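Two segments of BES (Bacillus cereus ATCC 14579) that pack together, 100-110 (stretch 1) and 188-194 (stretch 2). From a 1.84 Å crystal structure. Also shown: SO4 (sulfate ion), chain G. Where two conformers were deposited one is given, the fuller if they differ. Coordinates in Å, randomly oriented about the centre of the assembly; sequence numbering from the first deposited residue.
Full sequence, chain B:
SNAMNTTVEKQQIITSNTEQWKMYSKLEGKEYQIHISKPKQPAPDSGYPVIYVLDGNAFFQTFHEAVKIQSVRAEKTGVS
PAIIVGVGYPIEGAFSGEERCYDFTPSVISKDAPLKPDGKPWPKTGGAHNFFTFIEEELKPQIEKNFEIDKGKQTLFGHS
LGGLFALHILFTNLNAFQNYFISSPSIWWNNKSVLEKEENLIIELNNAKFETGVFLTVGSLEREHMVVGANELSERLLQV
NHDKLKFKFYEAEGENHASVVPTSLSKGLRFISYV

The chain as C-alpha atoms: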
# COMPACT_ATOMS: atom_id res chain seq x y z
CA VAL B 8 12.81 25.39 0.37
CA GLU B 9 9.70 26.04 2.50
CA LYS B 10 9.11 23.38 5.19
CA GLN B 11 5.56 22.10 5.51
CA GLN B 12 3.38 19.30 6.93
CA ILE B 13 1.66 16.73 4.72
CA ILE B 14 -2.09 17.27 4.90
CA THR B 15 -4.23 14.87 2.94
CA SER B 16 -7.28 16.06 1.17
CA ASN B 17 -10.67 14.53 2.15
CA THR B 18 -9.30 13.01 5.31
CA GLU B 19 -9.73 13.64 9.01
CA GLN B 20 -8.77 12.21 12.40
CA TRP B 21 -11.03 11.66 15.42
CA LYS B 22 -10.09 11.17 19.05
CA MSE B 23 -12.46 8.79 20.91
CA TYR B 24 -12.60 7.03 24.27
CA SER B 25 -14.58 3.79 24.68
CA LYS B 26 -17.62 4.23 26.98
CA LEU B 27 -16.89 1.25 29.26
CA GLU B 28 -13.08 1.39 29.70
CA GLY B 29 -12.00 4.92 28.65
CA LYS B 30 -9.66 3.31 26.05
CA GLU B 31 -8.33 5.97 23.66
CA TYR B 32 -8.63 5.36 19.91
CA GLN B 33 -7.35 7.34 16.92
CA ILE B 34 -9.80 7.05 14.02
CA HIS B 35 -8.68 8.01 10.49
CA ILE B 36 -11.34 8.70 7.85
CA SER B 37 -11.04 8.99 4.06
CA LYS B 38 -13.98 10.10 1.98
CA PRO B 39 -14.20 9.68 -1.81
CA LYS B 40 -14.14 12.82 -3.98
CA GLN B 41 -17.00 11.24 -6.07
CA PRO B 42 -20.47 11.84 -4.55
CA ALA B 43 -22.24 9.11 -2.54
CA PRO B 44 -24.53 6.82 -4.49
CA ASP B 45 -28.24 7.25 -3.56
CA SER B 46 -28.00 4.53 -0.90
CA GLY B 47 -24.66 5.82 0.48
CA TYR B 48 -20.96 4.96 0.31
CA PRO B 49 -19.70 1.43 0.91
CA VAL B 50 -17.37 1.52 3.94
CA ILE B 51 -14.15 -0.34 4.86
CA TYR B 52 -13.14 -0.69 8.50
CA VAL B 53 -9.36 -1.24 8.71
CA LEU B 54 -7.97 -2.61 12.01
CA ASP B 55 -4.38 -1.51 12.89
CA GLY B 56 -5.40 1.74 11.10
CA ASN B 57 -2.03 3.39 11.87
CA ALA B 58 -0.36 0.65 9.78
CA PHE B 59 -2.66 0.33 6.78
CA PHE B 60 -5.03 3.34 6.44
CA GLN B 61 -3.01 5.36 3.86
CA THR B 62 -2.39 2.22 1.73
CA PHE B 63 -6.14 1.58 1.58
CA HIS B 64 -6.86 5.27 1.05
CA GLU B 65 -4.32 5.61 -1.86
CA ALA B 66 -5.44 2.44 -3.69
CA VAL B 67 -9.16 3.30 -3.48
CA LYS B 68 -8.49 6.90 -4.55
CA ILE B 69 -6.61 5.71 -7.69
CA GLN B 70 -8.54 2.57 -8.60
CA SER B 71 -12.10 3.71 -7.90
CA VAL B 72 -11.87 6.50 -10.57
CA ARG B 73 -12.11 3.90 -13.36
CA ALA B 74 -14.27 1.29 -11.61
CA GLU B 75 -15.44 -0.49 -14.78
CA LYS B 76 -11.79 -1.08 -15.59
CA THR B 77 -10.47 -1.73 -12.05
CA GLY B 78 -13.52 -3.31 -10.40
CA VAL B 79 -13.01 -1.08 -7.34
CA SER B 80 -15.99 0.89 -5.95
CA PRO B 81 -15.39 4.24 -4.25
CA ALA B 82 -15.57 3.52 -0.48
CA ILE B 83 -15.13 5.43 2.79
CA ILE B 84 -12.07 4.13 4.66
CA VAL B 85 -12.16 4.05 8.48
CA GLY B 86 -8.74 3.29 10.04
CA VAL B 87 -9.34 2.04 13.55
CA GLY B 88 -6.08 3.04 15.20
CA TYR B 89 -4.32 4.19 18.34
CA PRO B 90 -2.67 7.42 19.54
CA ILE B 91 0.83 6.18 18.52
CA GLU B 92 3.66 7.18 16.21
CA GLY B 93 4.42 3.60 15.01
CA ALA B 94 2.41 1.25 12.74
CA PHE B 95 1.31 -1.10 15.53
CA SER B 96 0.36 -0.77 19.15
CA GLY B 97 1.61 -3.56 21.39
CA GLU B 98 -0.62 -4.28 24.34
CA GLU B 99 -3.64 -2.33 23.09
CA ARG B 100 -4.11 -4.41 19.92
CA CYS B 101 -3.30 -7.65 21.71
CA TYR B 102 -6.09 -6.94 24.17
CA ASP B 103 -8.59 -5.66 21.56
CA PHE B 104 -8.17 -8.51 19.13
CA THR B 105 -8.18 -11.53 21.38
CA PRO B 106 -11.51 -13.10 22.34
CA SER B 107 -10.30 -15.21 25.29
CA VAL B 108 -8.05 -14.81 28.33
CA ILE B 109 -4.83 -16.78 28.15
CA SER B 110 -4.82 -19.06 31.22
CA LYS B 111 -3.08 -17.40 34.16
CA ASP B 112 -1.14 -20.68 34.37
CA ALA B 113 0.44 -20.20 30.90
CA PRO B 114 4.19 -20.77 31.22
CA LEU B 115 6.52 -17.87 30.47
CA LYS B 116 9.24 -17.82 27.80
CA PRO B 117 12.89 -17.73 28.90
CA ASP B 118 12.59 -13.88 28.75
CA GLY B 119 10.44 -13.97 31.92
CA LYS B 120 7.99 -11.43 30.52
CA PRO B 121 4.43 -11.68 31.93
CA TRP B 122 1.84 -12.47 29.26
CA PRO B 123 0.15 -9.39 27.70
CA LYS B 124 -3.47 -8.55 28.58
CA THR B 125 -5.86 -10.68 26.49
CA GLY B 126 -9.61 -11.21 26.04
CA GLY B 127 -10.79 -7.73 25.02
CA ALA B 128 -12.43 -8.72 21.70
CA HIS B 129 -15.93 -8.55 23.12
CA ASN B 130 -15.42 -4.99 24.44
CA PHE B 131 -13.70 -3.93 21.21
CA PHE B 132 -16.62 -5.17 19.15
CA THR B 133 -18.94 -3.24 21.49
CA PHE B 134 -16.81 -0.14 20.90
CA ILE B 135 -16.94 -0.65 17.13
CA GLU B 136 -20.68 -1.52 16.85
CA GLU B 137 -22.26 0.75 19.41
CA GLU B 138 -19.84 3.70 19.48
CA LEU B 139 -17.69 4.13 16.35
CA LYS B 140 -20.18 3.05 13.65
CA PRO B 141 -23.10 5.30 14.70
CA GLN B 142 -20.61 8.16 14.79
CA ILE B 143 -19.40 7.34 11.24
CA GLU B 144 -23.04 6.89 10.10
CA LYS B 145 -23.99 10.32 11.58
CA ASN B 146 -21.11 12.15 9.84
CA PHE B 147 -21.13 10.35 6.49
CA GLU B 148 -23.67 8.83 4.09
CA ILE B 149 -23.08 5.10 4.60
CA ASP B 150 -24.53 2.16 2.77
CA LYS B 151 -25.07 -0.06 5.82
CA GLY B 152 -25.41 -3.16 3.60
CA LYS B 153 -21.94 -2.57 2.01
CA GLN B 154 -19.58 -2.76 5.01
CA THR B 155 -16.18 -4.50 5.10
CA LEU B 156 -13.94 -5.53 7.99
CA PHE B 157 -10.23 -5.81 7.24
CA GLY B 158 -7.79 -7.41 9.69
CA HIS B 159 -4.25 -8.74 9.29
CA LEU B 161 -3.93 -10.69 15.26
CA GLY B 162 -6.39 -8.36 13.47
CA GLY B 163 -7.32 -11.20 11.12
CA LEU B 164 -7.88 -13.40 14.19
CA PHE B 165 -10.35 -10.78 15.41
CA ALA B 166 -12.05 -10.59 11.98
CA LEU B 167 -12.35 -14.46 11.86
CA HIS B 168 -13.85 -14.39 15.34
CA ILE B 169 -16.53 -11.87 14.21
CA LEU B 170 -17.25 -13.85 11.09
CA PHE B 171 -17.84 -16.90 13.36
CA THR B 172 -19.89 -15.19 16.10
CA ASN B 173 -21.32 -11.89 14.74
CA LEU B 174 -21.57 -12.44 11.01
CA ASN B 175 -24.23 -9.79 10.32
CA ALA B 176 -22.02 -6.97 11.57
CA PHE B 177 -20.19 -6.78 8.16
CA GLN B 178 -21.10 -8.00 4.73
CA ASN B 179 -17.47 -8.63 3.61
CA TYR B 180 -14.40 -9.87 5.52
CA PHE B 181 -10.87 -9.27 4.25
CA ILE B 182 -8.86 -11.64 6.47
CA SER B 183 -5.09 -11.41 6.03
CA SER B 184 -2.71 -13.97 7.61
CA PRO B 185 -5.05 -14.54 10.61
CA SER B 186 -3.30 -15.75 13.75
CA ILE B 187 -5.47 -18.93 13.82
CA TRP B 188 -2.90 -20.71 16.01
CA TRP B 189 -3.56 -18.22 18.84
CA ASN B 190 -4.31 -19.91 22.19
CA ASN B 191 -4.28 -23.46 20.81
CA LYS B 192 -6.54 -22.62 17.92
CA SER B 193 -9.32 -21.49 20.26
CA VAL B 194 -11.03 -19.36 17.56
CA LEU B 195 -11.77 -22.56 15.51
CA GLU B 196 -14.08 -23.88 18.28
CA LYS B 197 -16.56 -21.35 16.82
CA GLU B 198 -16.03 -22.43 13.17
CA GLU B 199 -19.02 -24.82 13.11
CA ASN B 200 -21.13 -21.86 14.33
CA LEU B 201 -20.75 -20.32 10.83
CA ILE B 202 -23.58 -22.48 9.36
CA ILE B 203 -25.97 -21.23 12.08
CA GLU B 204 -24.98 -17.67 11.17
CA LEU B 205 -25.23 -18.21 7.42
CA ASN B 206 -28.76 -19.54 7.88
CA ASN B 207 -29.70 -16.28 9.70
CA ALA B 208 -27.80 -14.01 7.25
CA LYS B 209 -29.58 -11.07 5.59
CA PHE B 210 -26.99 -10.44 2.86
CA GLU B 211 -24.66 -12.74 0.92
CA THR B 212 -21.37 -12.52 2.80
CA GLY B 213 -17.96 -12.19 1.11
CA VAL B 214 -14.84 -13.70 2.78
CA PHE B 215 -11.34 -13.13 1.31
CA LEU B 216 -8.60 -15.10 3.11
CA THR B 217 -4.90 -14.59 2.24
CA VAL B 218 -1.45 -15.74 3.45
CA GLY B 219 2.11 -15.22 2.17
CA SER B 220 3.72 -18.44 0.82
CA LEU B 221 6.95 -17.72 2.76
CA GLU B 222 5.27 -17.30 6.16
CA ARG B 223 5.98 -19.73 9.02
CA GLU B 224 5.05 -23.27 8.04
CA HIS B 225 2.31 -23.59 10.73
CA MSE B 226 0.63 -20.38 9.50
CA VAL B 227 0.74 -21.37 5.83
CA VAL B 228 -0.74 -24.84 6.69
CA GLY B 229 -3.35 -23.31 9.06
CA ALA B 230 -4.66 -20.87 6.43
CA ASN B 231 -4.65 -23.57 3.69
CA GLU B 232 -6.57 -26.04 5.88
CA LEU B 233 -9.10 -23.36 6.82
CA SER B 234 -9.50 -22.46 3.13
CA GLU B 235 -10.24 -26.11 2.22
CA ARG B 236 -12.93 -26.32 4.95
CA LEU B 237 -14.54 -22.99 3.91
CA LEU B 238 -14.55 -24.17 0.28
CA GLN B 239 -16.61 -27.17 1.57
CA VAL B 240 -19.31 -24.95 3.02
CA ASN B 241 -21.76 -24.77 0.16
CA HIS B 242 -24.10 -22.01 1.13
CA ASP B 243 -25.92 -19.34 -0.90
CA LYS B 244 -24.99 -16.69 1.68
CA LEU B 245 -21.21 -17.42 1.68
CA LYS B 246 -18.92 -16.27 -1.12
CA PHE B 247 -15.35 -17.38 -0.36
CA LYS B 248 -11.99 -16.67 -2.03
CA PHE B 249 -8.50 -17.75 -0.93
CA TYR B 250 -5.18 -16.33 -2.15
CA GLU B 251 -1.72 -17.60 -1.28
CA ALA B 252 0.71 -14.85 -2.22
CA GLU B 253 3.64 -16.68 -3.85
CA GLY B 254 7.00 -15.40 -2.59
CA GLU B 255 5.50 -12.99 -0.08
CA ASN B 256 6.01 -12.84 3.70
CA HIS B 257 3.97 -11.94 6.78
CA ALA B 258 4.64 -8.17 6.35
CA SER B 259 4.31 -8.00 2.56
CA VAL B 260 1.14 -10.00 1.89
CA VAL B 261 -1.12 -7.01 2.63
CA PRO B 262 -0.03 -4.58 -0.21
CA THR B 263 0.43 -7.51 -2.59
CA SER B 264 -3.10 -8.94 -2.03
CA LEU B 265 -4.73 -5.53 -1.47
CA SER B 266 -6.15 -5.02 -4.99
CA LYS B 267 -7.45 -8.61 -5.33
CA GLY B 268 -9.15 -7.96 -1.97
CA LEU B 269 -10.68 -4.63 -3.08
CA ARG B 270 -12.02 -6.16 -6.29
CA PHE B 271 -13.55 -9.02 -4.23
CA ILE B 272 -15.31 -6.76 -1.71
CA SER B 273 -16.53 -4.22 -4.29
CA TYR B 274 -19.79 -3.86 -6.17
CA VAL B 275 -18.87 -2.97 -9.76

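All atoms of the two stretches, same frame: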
# COMPACT_ATOMS: atom_id res chain seq x y z
N ARG B 100 -3.52 -3.54 20.94
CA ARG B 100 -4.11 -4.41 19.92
C ARG B 100 -4.24 -5.86 20.39
O ARG B 100 -5.16 -6.58 20.00
CB ARG B 100 -3.33 -4.35 18.59
CG ARG B 100 -1.97 -5.04 18.63
CD ARG B 100 -1.15 -4.66 17.36
NE ARG B 100 -1.72 -5.22 16.13
CZ ARG B 100 -1.46 -6.46 15.71
NH1 ARG B 100 -0.67 -7.25 16.43
NH2 ARG B 100 -1.98 -6.92 14.59
N CYS B 101 -3.28 -6.30 21.20
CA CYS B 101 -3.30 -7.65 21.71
C CYS B 101 -4.56 -7.87 22.54
O CYS B 101 -5.23 -8.90 22.41
CB CYS B 101 -2.08 -7.94 22.56
SG CYS B 101 -2.15 -9.63 23.15
N TYR B 102 -4.88 -6.88 23.37
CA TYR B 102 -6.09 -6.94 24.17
C TYR B 102 -7.38 -6.84 23.31
O TYR B 102 -8.32 -7.65 23.45
CB TYR B 102 -6.05 -5.87 25.25
CG TYR B 102 -7.27 -5.90 26.13
CD1 TYR B 102 -7.48 -6.95 27.02
CD2 TYR B 102 -8.22 -4.89 26.06
CE1 TYR B 102 -8.62 -7.00 27.84
CE2 TYR B 102 -9.37 -4.92 26.87
CZ TYR B 102 -9.55 -5.98 27.76
OH TYR B 102 -10.68 -6.03 28.56
N ASP B 103 -7.41 -5.88 22.39
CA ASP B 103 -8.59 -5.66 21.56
C ASP B 103 -8.96 -6.83 20.67
O ASP B 103 -10.12 -7.04 20.36
CB ASP B 103 -8.40 -4.42 20.67
CG ASP B 103 -8.47 -3.12 21.45
OD1 ASP B 103 -8.80 -3.17 22.64
OD2 ASP B 103 -8.16 -2.06 20.89
N PHE B 104 -7.95 -7.56 20.21
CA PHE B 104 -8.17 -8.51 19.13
C PHE B 104 -8.44 -9.91 19.62
O PHE B 104 -8.90 -10.74 18.85
CB PHE B 104 -6.96 -8.57 18.19
CG PHE B 104 -6.71 -7.31 17.41
CD1 PHE B 104 -7.71 -6.36 17.23
CD2 PHE B 104 -5.49 -7.11 16.77
CE1 PHE B 104 -7.46 -5.19 16.46
CE2 PHE B 104 -5.25 -5.94 16.02
CZ PHE B 104 -6.25 -4.99 15.88
N THR B 105 -8.14 -10.17 20.88
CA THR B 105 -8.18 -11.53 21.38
C THR B 105 -9.48 -11.82 22.15
O THR B 105 -9.85 -11.07 23.06
CB THR B 105 -6.92 -11.89 22.20
OG1 THR B 105 -6.75 -10.93 23.26
CG2 THR B 105 -5.66 -11.92 21.29
N PRO B 106 -10.20 -12.86 21.73
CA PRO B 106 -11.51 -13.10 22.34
C PRO B 106 -11.47 -13.77 23.70
O PRO B 106 -12.39 -13.57 24.49
CB PRO B 106 -12.24 -13.99 21.32
CG PRO B 106 -11.33 -14.07 20.11
CD PRO B 106 -9.93 -13.82 20.64
N SER B 107 -10.41 -14.53 23.99
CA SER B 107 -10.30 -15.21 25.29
C SER B 107 -9.09 -14.75 26.13
O SER B 107 -8.14 -14.14 25.61
CB SER B 107 -10.27 -16.73 25.11
OG SER B 107 -9.25 -17.10 24.19
N VAL B 108 -9.16 -15.05 27.43
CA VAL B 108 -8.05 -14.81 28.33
C VAL B 108 -7.12 -16.02 28.30
O VAL B 108 -7.54 -17.17 28.51
CB VAL B 108 -8.51 -14.51 29.77
CG1 VAL B 108 -7.32 -14.11 30.64
CG2 VAL B 108 -9.59 -13.42 29.78
N ILE B 109 -5.86 -15.76 28.00
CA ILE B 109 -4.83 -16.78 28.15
C ILE B 109 -4.82 -17.18 29.62
O ILE B 109 -4.76 -16.31 30.50
CB ILE B 109 -3.43 -16.21 27.77
CG1 ILE B 109 -3.34 -15.92 26.27
CG2 ILE B 109 -2.30 -17.14 28.23
CD1 ILE B 109 -3.56 -17.11 25.40
N SER B 110 -4.88 -18.49 29.87
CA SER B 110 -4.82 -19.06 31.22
C SER B 110 -3.74 -18.41 32.06
O SER B 110 -2.58 -18.31 31.63
CB SER B 110 -4.52 -20.57 31.17
OG SER B 110 -5.37 -21.24 30.26
N TRP B 188 -3.62 -19.89 15.01
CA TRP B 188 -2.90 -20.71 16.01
C TRP B 188 -3.01 -20.17 17.45
O TRP B 188 -2.70 -20.89 18.43
CB TRP B 188 -1.41 -20.82 15.61
CG TRP B 188 -0.84 -19.46 15.16
CD1 TRP B 188 -0.71 -19.01 13.87
CD2 TRP B 188 -0.38 -18.39 16.01
NE1 TRP B 188 -0.19 -17.72 13.86
CE2 TRP B 188 0.01 -17.31 15.16
CE3 TRP B 188 -0.26 -18.23 17.40
CZ2 TRP B 188 0.52 -16.10 15.66
CZ3 TRP B 188 0.23 -17.01 17.90
CH2 TRP B 188 0.62 -15.97 17.02
N TRP B 189 -3.45 -18.92 17.57
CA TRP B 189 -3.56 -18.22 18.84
C TRP B 189 -4.30 -19.10 19.87
O TRP B 189 -5.35 -19.68 19.57
CB TRP B 189 -4.27 -16.88 18.68
CG TRP B 189 -4.52 -16.21 19.99
CD1 TRP B 189 -5.68 -16.22 20.73
CD2 TRP B 189 -3.56 -15.45 20.76
NE1 TRP B 189 -5.50 -15.51 21.90
CE2 TRP B 189 -4.22 -15.04 21.95
CE3 TRP B 189 -2.22 -15.10 20.57
CZ2 TRP B 189 -3.57 -14.27 22.93
CZ3 TRP B 189 -1.58 -14.34 21.56
CH2 TRP B 189 -2.25 -13.94 22.72
N ASN B 190 -3.70 -19.22 21.06
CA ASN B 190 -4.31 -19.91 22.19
C ASN B 190 -4.83 -21.28 21.79
O ASN B 190 -6.01 -21.59 21.97
CB ASN B 190 -5.46 -19.05 22.77
CG ASN B 190 -5.84 -19.48 24.19
OD1 ASN B 190 -5.11 -20.23 24.82
ND2 ASN B 190 -6.96 -18.97 24.70
N ASN B 191 -3.95 -22.09 21.23
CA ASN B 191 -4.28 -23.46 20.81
C ASN B 191 -5.45 -23.58 19.89
O ASN B 191 -6.26 -24.50 20.03
CB ASN B 191 -4.50 -24.35 22.02
CG ASN B 191 -3.23 -24.78 22.64
OD1 ASN B 191 -2.35 -25.34 21.96
ND2 ASN B 191 -3.09 -24.52 23.93
N LYS B 192 -5.52 -22.65 18.95
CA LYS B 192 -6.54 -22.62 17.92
C LYS B 192 -7.94 -22.45 18.49
O LYS B 192 -8.91 -22.93 17.91
CB LYS B 192 -6.44 -23.82 16.96
CG LYS B 192 -5.06 -24.03 16.32
CD LYS B 192 -4.98 -25.40 15.67
CE LYS B 192 -3.57 -25.67 15.14
NZ LYS B 192 -2.68 -26.26 16.19
N SER B 193 -8.04 -21.69 19.58
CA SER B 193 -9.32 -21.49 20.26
C SER B 193 -10.40 -20.90 19.35
O SER B 193 -11.54 -21.35 19.42
CB SER B 193 -9.17 -20.66 21.54
OG SER B 193 -9.01 -19.28 21.23
N VAL B 194 -10.04 -19.95 18.48
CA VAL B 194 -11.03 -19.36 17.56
C VAL B 194 -11.78 -20.39 16.68
O VAL B 194 -12.93 -20.15 16.32
CB VAL B 194 -10.40 -18.19 16.70
CG1 VAL B 194 -9.52 -18.75 15.54
CG2 VAL B 194 -11.47 -17.27 16.18
S SO4 G . 2.73 -16.81 11.55
O1 SO4 G . 1.55 -16.05 12.03
O2 SO4 G . 3.63 -17.08 12.72
O3 SO4 G . 2.31 -18.17 11.13
O4 SO4 G . 3.32 -16.12 10.34
O HOH W 1 -4.64 -20.23 27.88

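Contact between residues 100-110 and 188-194 of BES, two segments at least 80 residues apart in sequence wherever they touch, which together bury 370 Å² between them. Trp189 contributes most, with 96 Å² covered by the first stretch. Its CA-to-CB bond points toward that stretch, and with chi1 at 174° (t) and chi2 at -98° the indole reaches in among the side chains of Cys101, Thr105 and Ile109. All three meet the ring obliquely. The tightest approach is from Thr105, whose CG2 lies 3.5 Å from Trp189 CE2. The hydroxyl of Thr105 is engaged elsewhere: in the p rotamer, its OG1 donates to Cys101 O at 2.7 Å, back to the helix at the start of the stretch, and this leaves the methyl group to meet the indole. Cys101 makes a looser contact, its SG standing 4.3 Å from Trp189 CH2; measured to the centroid of the six-membered ring of Trp189, the same SG is 5.3 Å away and 50° off the ring normal.

Ile109 is the second large contributor, with 65 Å² covered. Its CA-to-CB bond runs sideways to stretch 2, but chi1 and chi2 both near -60° (m, m) bring the end of the side chain nearer. Ile109 CG1 packs against Trp189 CZ2 at 3.7 Å, while Ile109 CD1 comes within 3.5 Å of Asn190 CG. One aliphatic chain thus touches two successive residues of stretch 2, at the place where the backbones also draw close, Ile109 CA and Asn190 CA being 6.8 Å apart.

Asn190, with 53 Å² covered, supplies the polar part of the contact. Asn190 ND2 donates a hydrogen bond to Ser107 OG at 3.0 Å, with an N-H...O angle of 144°, the only direct hydrogen bond between the stretches. The CA-to-CB bond of Ser107 points toward stretch 2, and its chi1 is in the p rotamer; Ser107 OG also lies 3.7 Å from Ser193 OG. The other end of the Asn190 amide works through water 1, which donates to Asn190 OD1 at 3.1 Å and accepts from Ser110 N at 2.7 Å. The two amide atoms therefore tie Asn190 to stretch 1 on both sides of Ile109 in sequence, at Ser107 directly and at Ser110 through the water. Trp188, by contrast, takes no part: its NE1 donates to sulfate O1 at 3.0 Å, near the plane of the ring.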